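Local coordinates for protein aspartate-semialdehyde dehydrogenase (Thermus thermophilus, PDB 2YV3) that probably catalyses the NADPH-dependent reductive dephosphorylation of aspartyl phosphate to aspartate semialdehyde, a shared step in making lysine, methionine and threonine, at residues V88-S92 with S93-Y97; E253-R256 with E257-E261. All blocks are in the same frame, centred on the assembly; numbering follows the deposited sequence.

Interaction 1. Residues V88-S92 with S93-Y97; sequences VVDNS and SAWRY
Arg96 folds back over the turn that leaves strand 87-90. With CG beside the backbone N (chi1 -81°), its extended chain passes the Ser92 carbonyl, CG lying 4.0 Å from Ser92 O. The carbonyl carbon of Ser92 lies over a face of the guanidinium, Ser93 CB also sits over a face, 3.3 Å above the plane and offset toward the rim, and Tyr97 OH lies at the edge, in plane. This buried arginine, packed on Ser92 and Ser93, is the tight side. Its CB rests over the centre of the Tyr97 ring, NE bonds to Asn122 O, and NH1 forms a salt bridge with Glu213 of helix 205-219.

Asp90 OD2 makes an ordinary touch with Trp95 CD1 at 4.1 Å, the carboxylate and indole planes 76° apart; Trp95 NE1 turns to Ser74 O. The looser, solvent-facing side is at Asn91, whose OD1 takes a bond from Asn122, and at Ser92 and Ser93, whose small hydroxyls suit a polar bend. Ser92 OG donates to Asp90 OD2, though the modelled length is doubtfully short, and Ser93 OG shares a 2.8 Å hydrogen bond with Tyr97 OH. A methionine in place of Arg96 would probably leave Glu213 without its charged mate and Asn122 O without this donor. Arg96 is the predicted phosphate-binding residue, and its several holds are consistent with a guanidinium positioned in advance for the phosphate.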
loop_
_atom_site.group_PDB
_atom_site.type_symbol
_atom_site.label_atom_id
_atom_site.label_comp_id
_atom_site.label_asym_id
_atom_site.label_seq_id
_atom_site.Cartn_x
_atom_site.Cartn_y
_atom_site.Cartn_z
ATOM N N VAL A 88 16.785 29.527 -10.884
ATOM C CA VAL A 88 15.451 28.951 -10.788
ATOM C C VAL A 88 15.359 27.471 -10.432
ATOM O O VAL A 88 15.849 26.598 -11.151
ATOM C CB VAL A 88 14.634 29.166 -12.083
ATOM C CG1 VAL A 88 13.175 28.801 -11.831
ATOM C CG2 VAL A 88 14.768 30.607 -12.570
ATOM N N VAL A 89 14.718 27.219 -9.296
ATOM C CA VAL A 89 14.480 25.883 -8.800
ATOM C C VAL A 89 12.969 25.718 -8.888
ATOM O O VAL A 89 12.204 26.449 -8.240
ATOM C CB VAL A 89 14.935 25.737 -7.340
ATOM C CG1 VAL A 89 14.985 24.281 -6.968
ATOM C CG2 VAL A 89 16.300 26.375 -7.154
ATOM N N ASP A 90 12.540 24.761 -9.701
ATOM C CA ASP A 90 11.127 24.511 -9.892
ATOM C C ASP A 90 10.713 23.124 -9.397
ATOM O O ASP A 90 11.331 22.128 -9.763
ATOM C CB ASP A 90 10.805 24.670 -11.379
ATOM C CG ASP A 90 9.359 24.353 -11.709
ATOM O OD1 ASP A 90 8.452 25.024 -11.165
ATOM O OD2 ASP A 90 9.121 23.429 -12.519
ATOM N N ASN A 91 9.674 23.064 -8.561
ATOM C CA ASN A 91 9.170 21.783 -8.058
ATOM C C ASN A 91 8.128 21.187 -9.003
ATOM O O ASN A 91 7.539 20.141 -8.722
ATOM C CB ASN A 91 8.518 21.927 -6.676
ATOM C CG ASN A 91 7.877 20.616 -6.198
ATOM O OD1 ASN A 91 8.563 19.612 -5.990
ATOM N ND2 ASN A 91 6.557 20.620 -6.043
ATOM N N SER A 92 7.883 21.855 -10.119
ATOM C CA SER A 92 6.895 21.356 -11.060
ATOM C C SER A 92 7.593 20.446 -12.038
ATOM O O SER A 92 8.816 20.308 -12.004
ATOM C CB SER A 92 6.243 22.507 -11.831
ATOM O OG SER A 92 6.954 22.794 -13.020
ATOM N N SER A 93 6.803 19.821 -12.900
ATOM C CA SER A 93 7.343 18.943 -13.928
ATOM C C SER A 93 7.089 19.693 -15.218
ATOM O O SER A 93 6.048 19.521 -15.864
ATOM C CB SER A 93 6.616 17.599 -13.955
ATOM O OG SER A 93 7.391 16.673 -14.690
ATOM N N ALA A 94 8.032 20.561 -15.557
ATOM C CA ALA A 94 7.926 21.376 -16.743
ATOM C C ALA A 94 9.272 21.338 -17.424
ATOM O O ALA A 94 9.350 21.265 -18.649
ATOM C CB ALA A 94 7.571 22.797 -16.365
ATOM N N TRP A 95 10.331 21.359 -16.615
ATOM C CA TRP A 95 11.695 21.328 -17.127
ATOM C C TRP A 95 12.492 20.068 -16.737
ATOM O O TRP A 95 13.643 19.913 -17.144
ATOM C CB TRP A 95 12.443 22.572 -16.649
ATOM C CG TRP A 95 11.697 23.823 -16.903
ATOM C CD1 TRP A 95 10.977 24.548 -15.999
ATOM C CD2 TRP A 95 11.552 24.487 -18.157
ATOM N NE1 TRP A 95 10.392 25.618 -16.615
ATOM C CE2 TRP A 95 10.727 25.607 -17.943
ATOM C CE3 TRP A 95 12.041 24.242 -19.449
ATOM C CZ2 TRP A 95 10.373 26.489 -18.967
ATOM C CZ3 TRP A 95 11.687 25.121 -20.473
ATOM C CH2 TRP A 95 10.860 26.232 -20.220
ATOM N N ARG A 96 11.873 19.181 -15.955
ATOM C CA ARG A 96 12.504 17.943 -15.488
ATOM C C ARG A 96 13.106 17.070 -16.573
ATOM O O ARG A 96 14.262 16.680 -16.495
ATOM C CB ARG A 96 11.502 17.075 -14.739
ATOM C CG ARG A 96 11.233 17.436 -13.302
ATOM C CD ARG A 96 10.172 16.485 -12.783
ATOM N NE ARG A 96 9.559 16.942 -11.544
ATOM C CZ ARG A 96 8.440 16.432 -11.053
ATOM N NH1 ARG A 96 7.830 15.452 -11.702
ATOM N NH2 ARG A 96 7.916 16.912 -9.935
ATOM N N TYR A 97 12.305 16.745 -17.575
ATOM C CA TYR A 97 12.761 15.883 -18.652
ATOM C C TYR A 97 13.359 16.666 -19.783
ATOM O O TYR A 97 13.148 16.343 -20.935
ATOM C CB TYR A 97 11.591 15.033 -19.144
ATOM C CG TYR A 97 10.677 14.675 -17.998
ATOM C CD1 TYR A 97 11.147 13.918 -16.921
ATOM C CD2 TYR A 97 9.396 15.219 -17.910
ATOM C CE1 TYR A 97 10.377 13.729 -15.789
ATOM C CE2 TYR A 97 8.619 15.031 -16.772
ATOM C CZ TYR A 97 9.123 14.283 -15.719
ATOM O OH TYR A 97 8.360 14.084 -14.600
#

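Interaction 2. Residues E253-R256 with E257-E261; sequences EAAR and EVLKE
Leu259 meets Ala255 one helical turn back, through both backbone and side chain. Its N-H donates to Ala255 O at 2.7 Å with an angle of 149°. The neighbouring bonds follow the same four-residue step. Val258 N reaches Ala254 O only weakly, at 3.3 Å, and Lys260 N is bonded to Arg256 O at a modelled length too short to be taken literally. Three successive carbonyls, those of Ala254, Ala255 and Arg256, thus each appear to receive a donor from the residue four places on, although the places of Ala254 O and Ala255 O are both somewhat uncertain. A shorter step follows, where Glu261 N donates to Val258 O at 2.8 Å, three residues back.

Helix 252-259 is amphipathic, and this pattern fixes which residues face the protein. Ala255 CB lies 4.4 Å from Leu259 CD1, and together they form a small apolar patch against helix 125-141: Ala254 and Ala255 touch Phe141, while Leu259 settles on Pro136 and Leu137 and also meets Val267. Alanine's short side chain suits a place beside a bulky ring, and the branched leucine suits the buried position one turn later.

The ionisable side chains occupy exposed positions. Glu257 has CG beside its backbone N, chi1 -76°, which carries the chain back along the helix until CD is 3.5 Å from Glu253 O. Its carboxylate is not paired with Arg256, whose NE remains 6.7 Å from Glu257 OE1. Lys260 uses the apolar start of its long chain for contact: CG lies 3.4 Å from Arg256 O, and the side chain also touches Val267.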
loop_
_atom_site.group_PDB
_atom_site.type_symbol
_atom_site.label_atom_id
_atom_site.label_comp_id
_atom_site.label_asym_id
_atom_site.label_seq_id
_atom_site.Cartn_x
_atom_site.Cartn_y
_atom_site.Cartn_z
ATOM N N GLU A 253 22.596 -6.785 6.824
ATOM C CA GLU A 253 23.523 -6.207 7.792
ATOM C C GLU A 253 24.580 -5.317 7.153
ATOM O O GLU A 253 25.291 -4.606 7.852
ATOM C CB GLU A 253 24.201 -7.291 8.644
ATOM C CG GLU A 253 24.512 -8.599 7.916
ATOM C CD GLU A 253 23.297 -9.522 7.792
ATOM O OE1 GLU A 253 22.760 -9.941 8.850
ATOM O OE2 GLU A 253 22.886 -9.828 6.644
ATOM N N ALA A 254 24.691 -5.343 5.831
ATOM C CA ALA A 254 25.665 -4.496 5.165
ATOM C C ALA A 254 24.945 -3.259 4.638
ATOM O O ALA A 254 25.531 -2.182 4.520
ATOM C CB ALA A 254 26.337 -5.257 4.028
ATOM N N ALA A 255 23.665 -3.413 4.318
ATOM C CA ALA A 255 22.881 -2.290 3.819
ATOM C C ALA A 255 22.532 -1.379 4.984
ATOM O O ALA A 255 22.316 -0.182 4.797
ATOM C CB ALA A 255 21.606 -2.790 3.136
ATOM N N ARG A 256 22.505 -1.970 6.183
ATOM C CA ARG A 256 22.195 -1.289 7.432
ATOM C C ARG A 256 23.286 -0.322 7.841
ATOM O O ARG A 256 23.056 0.886 7.919
ATOM C CB ARG A 256 21.994 -2.318 8.538
ATOM C CG ARG A 256 20.584 -2.342 9.104
ATOM C CD ARG A 256 20.257 -3.696 9.717
ATOM N NE ARG A 256 20.957 -3.944 10.979
ATOM C CZ ARG A 256 21.251 -5.158 11.441
ATOM N NH1 ARG A 256 20.916 -6.240 10.740
ATOM N NH2 ARG A 256 21.854 -5.294 12.612
ATOM N N GLU A 257 24.472 -0.849 8.126
ATOM C CA GLU A 257 25.596 -0.003 8.516
ATOM C C GLU A 257 25.764 1.076 7.441
ATOM O O GLU A 257 25.858 2.257 7.753
ATOM C CB GLU A 257 26.875 -0.858 8.678
ATOM C CG GLU A 257 26.908 -1.702 9.980
ATOM C CD GLU A 257 27.722 -3.007 9.867
ATOM O OE1 GLU A 257 27.335 -3.903 9.077
ATOM O OE2 GLU A 257 28.751 -3.145 10.581
ATOM N N VAL A 258 25.787 0.671 6.175
ATOM C CA VAL A 258 25.899 1.631 5.081
ATOM C C VAL A 258 24.762 2.642 5.197
ATOM O O VAL A 258 24.989 3.849 5.231
ATOM C CB VAL A 258 25.793 0.930 3.716
ATOM C CG1 VAL A 258 25.671 1.959 2.597
ATOM C CG2 VAL A 258 27.017 0.034 3.512
ATOM N N LEU A 259 23.530 2.152 5.247
ATOM C CA LEU A 259 22.399 3.056 5.395
ATOM C C LEU A 259 22.609 3.883 6.647
ATOM O O LEU A 259 22.322 5.065 6.655
ATOM C CB LEU A 259 21.082 2.284 5.496
ATOM C CG LEU A 259 20.538 1.794 4.152
ATOM C CD1 LEU A 259 19.426 0.783 4.378
ATOM C CD2 LEU A 259 20.050 2.989 3.332
ATOM N N LYS A 260 23.126 3.260 7.696
ATOM C CA LYS A 260 23.368 3.960 8.953
ATOM C C LYS A 260 24.313 5.155 8.827
ATOM O O LYS A 260 24.461 5.931 9.778
ATOM C CB LYS A 260 23.906 2.992 10.008
ATOM C CG LYS A 260 22.847 2.394 10.925
ATOM C CD LYS A 260 22.372 3.411 11.937
ATOM C CE LYS A 260 21.624 2.757 13.099
ATOM N NZ LYS A 260 20.337 2.079 12.711
ATOM N N GLU A 261 24.924 5.321 7.655
ATOM C CA GLU A 261 25.845 6.431 7.419
ATOM C C GLU A 261 25.346 7.512 6.473
ATOM O O GLU A 261 25.768 8.663 6.557
ATOM C CB GLU A 261 27.169 5.902 6.889
ATOM C CG GLU A 261 27.958 5.174 7.935
ATOM C CD GLU A 261 28.000 5.971 9.205
ATOM O OE1 GLU A 261 28.278 7.193 9.117
ATOM O OE2 GLU A 261 27.750 5.384 10.283
#

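In the fold
Interaction 1 belongs to the NAD-binding part of the chain and interaction 2 to the dimerisation part; their centres are 32 Å apart, on opposite sides of the chain's centre. Both are local and partly buried, but they bury different chemistry. Near the predicted phosphate and NADP sites, residues 88-97 bring inside an arginine, met by distant polar partners, and an aspartate, met by a neighbouring serine. Residues 253-261, far from any annotated site, bury only alanine and leucine and leave their charges at the surface. Side-chain bonds within the bend and to the rest of the chain accompany the first; backbone bonds shape the second. Residues 88-97 touch helices 70-83, 205-219 and 319-327; residues 253-261 touch helix 125-141.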